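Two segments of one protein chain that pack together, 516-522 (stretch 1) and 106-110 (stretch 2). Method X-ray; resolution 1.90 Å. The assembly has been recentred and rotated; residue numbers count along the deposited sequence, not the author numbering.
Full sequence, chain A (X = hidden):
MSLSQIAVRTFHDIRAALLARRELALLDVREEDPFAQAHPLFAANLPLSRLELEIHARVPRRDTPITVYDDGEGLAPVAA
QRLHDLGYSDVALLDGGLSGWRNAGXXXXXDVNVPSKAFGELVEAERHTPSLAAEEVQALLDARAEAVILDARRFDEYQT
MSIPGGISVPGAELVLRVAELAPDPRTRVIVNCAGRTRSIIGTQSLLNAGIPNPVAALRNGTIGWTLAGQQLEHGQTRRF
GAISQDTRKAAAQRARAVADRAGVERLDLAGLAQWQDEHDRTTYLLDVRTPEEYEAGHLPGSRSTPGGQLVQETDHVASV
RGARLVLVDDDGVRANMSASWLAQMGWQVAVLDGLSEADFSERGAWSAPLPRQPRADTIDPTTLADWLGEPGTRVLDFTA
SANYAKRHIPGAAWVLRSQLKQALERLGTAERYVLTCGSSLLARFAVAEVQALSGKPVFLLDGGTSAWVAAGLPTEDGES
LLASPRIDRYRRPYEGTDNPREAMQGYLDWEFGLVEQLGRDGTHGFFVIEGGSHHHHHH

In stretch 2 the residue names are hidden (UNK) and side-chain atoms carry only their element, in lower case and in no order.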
# COMPACT_ATOMS: atom_id res chain seq x y z
N GLU A 516 -7.85 -12.08 18.22
CA GLU A 516 -9.18 -12.55 18.59
C GLU A 516 -10.11 -12.42 17.39
O GLU A 516 -10.90 -13.32 17.11
CB GLU A 516 -9.73 -11.74 19.77
CG GLU A 516 -11.07 -12.23 20.27
CD GLU A 516 -11.58 -11.43 21.47
OE1 GLU A 516 -10.83 -11.31 22.46
OE2 GLU A 516 -12.72 -10.93 21.41
N GLN A 517 -10.01 -11.31 16.67
CA GLN A 517 -10.85 -11.09 15.49
C GLN A 517 -10.56 -12.12 14.40
O GLN A 517 -11.48 -12.59 13.72
CB GLN A 517 -10.66 -9.69 14.91
CG GLN A 517 -11.21 -8.56 15.76
CD GLN A 517 -11.46 -7.32 14.93
OE1 GLN A 517 -12.47 -7.22 14.23
NE2 GLN A 517 -10.53 -6.38 14.99
N LEU A 518 -9.29 -12.45 14.21
CA LEU A 518 -8.90 -13.45 13.21
C LEU A 518 -9.60 -14.77 13.52
O LEU A 518 -10.04 -15.48 12.62
CB LEU A 518 -7.38 -13.66 13.22
CG LEU A 518 -6.49 -12.57 12.63
CD1 LEU A 518 -5.02 -12.98 12.75
CD2 LEU A 518 -6.84 -12.34 11.16
N GLY A 519 -9.69 -15.10 14.81
CA GLY A 519 -10.34 -16.33 15.21
C GLY A 519 -11.81 -16.31 14.83
O GLY A 519 -12.36 -17.32 14.40
N ARG A 520 -12.45 -15.16 14.99
CA ARG A 520 -13.86 -15.04 14.65
C ARG A 520 -14.08 -15.10 13.14
O ARG A 520 -15.08 -15.66 12.68
CB ARG A 520 -14.46 -13.75 15.22
CG ARG A 520 -14.57 -13.75 16.74
CD ARG A 520 -15.75 -12.91 17.21
NE ARG A 520 -15.60 -11.49 16.94
CZ ARG A 520 -14.87 -10.66 17.67
NH1 ARG A 520 -14.23 -11.10 18.75
NH2 ARG A 520 -14.79 -9.37 17.34
N ASP A 521 -13.15 -14.54 12.37
CA ASP A 521 -13.28 -14.56 10.91
C ASP A 521 -13.08 -15.98 10.38
O ASP A 521 -13.91 -16.49 9.63
CB ASP A 521 -12.24 -13.65 10.26
CG ASP A 521 -12.30 -13.70 8.75
OD1 ASP A 521 -13.20 -13.06 8.16
OD2 ASP A 521 -11.45 -14.39 8.15
N GLY A 522 -11.97 -16.61 10.77
CA GLY A 522 -11.68 -17.98 10.38
C GLY A 522 -11.43 -18.33 8.92
O GLY A 522 -11.53 -19.50 8.55
N UNK A 106 -20.68 -11.85 9.24
CA UNK A 106 -19.30 -11.65 8.85
C UNK A 106 -18.54 -10.72 9.77
O UNK A 106 -19.10 -9.74 10.27
N UNK A 107 -17.26 -11.01 9.99
CA UNK A 107 -16.43 -10.19 10.86
C UNK A 107 -16.02 -8.92 10.10
O UNK A 107 -15.76 -8.97 8.90
c UNK A 107 -14.29 -10.31 12.32
c UNK A 107 -14.93 -10.21 13.70
c UNK A 107 -15.18 -10.98 11.27
o UNK A 107 -14.44 -9.42 14.53
o UNK A 107 -15.92 -10.92 13.97
N UNK A 108 -15.97 -7.79 10.81
CA UNK A 108 -15.58 -6.53 10.19
C UNK A 108 -14.37 -5.93 10.89
O UNK A 108 -14.22 -6.07 12.11
c UNK A 108 -17.87 -5.89 9.20
c UNK A 108 -19.02 -4.90 9.34
c UNK A 108 -16.75 -5.54 10.20
c UNK A 108 -17.30 -5.85 7.78
N UNK A 109 -13.51 -5.26 10.13
CA UNK A 109 -12.29 -4.67 10.66
C UNK A 109 -12.16 -3.20 10.30
O UNK A 109 -12.66 -2.76 9.27
c UNK A 109 -10.76 -9.57 11.16
c UNK A 109 -11.62 -9.17 10.14
c UNK A 109 -10.99 -6.85 10.49
c UNK A 109 -11.73 -7.81 9.81
c UNK A 109 -10.13 -7.26 11.50
c UNK A 109 -11.07 -5.40 10.10
c UNK A 109 -10.01 -8.61 11.85
N UNK A 110 -11.46 -2.44 11.14
CA UNK A 110 -11.23 -1.04 10.83
C UNK A 110 -9.75 -0.92 10.46
O UNK A 110 -9.02 -1.91 10.49
c UNK A 110 -11.56 -0.13 12.01
n UNK A 110 -12.00 3.00 13.02
n UNK A 110 -10.17 1.88 13.86
c UNK A 110 -10.92 0.70 14.29
c UNK A 110 -10.69 2.94 13.26
c UNK A 110 -10.81 -0.44 13.29
n UNK A 110 -9.91 3.95 12.90
O HOH W 1 -13.84 -10.44 7.37
O HOH W 2 -16.16 -13.26 8.65

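Position 106 has backbone atoms alone, with no side-chain atom of any element, and it makes no contact with stretch 1. It is Gly106, and it leads the chain toward the helix that the following residues meet.

At position 107 the side chain holds three carbons in an unbranched row, the last of which carries two oxygens. Its CA-to-CB bond points toward the helix. The first carbon packs against the end of the helix, with CB of position 107 lying 4.1 Å from both CA and CB of Asp521, while the two oxygens reach the guanidinium of Arg520. Three carbons ending in a carboxylate make this Glu107. Its OE1 accepts a hydrogen bond from Arg520 NE at 3.0 Å, and its OE2 lies 2.8 Å from Arg520 NH2, a weak hydrogen bond with an N-H...O angle of 119°; together they form a salt bridge.

Position 108 has four side-chain carbons, forked at the second, and no polar atom. The CA-to-CB bond points away from the helix and the side chain stays clear of the helix. The forked hydrocarbon identifies Leu108, which approaches stretch 1 through its backbone instead.

Position 109 carries one carbon followed by a ring of six carbons, with no oxygen on the ring. The CA-to-CB bond runs sideways, but the ring comes nearer the helix and lies against Gln517, whose side-chain amide sits over one face, with Leu518 and Asp521 at its edge. This is Phe109. Its CE1 is 3.3 Å from Gln517 CB, and its CZ approaches Leu518 N and Asp521 CB, each at 4.4 Å.

Position 110 shows three carbons, a nitrogen, and then a carbon bearing two more nitrogens. This guanidinium belongs to Arg110; its end leads away from the helix, and it is hydrogen-bonded elsewhere in the structure.

The contact joins the last turns of a helix to an irregular segment more than 400 residues earlier in the sequence. Glu107 and Phe109 supply most of the surface that the segment buries; Glu107 adds a salt bridge to Arg520 to its carbon packing, while Phe109 contributes its ring. Arg520 is held at both sequence-distant and local carboxylates, because its NH1 also makes a weak hydrogen bond and salt bridge with Glu516 OE2 at 3.1 Å. Two waters fasten the helix end to the backbone of Glu107: one donates to Glu107 O (2.9 Å) and Asp521 OD1 (2.8 Å), while the other accepts from Glu107 N (2.8 Å) and donates to Asp521 OD1 (3.0 Å). Asp521 thus combines close carbon packing with water-mediated bonding.

Stretch 2 106-110: GELFR
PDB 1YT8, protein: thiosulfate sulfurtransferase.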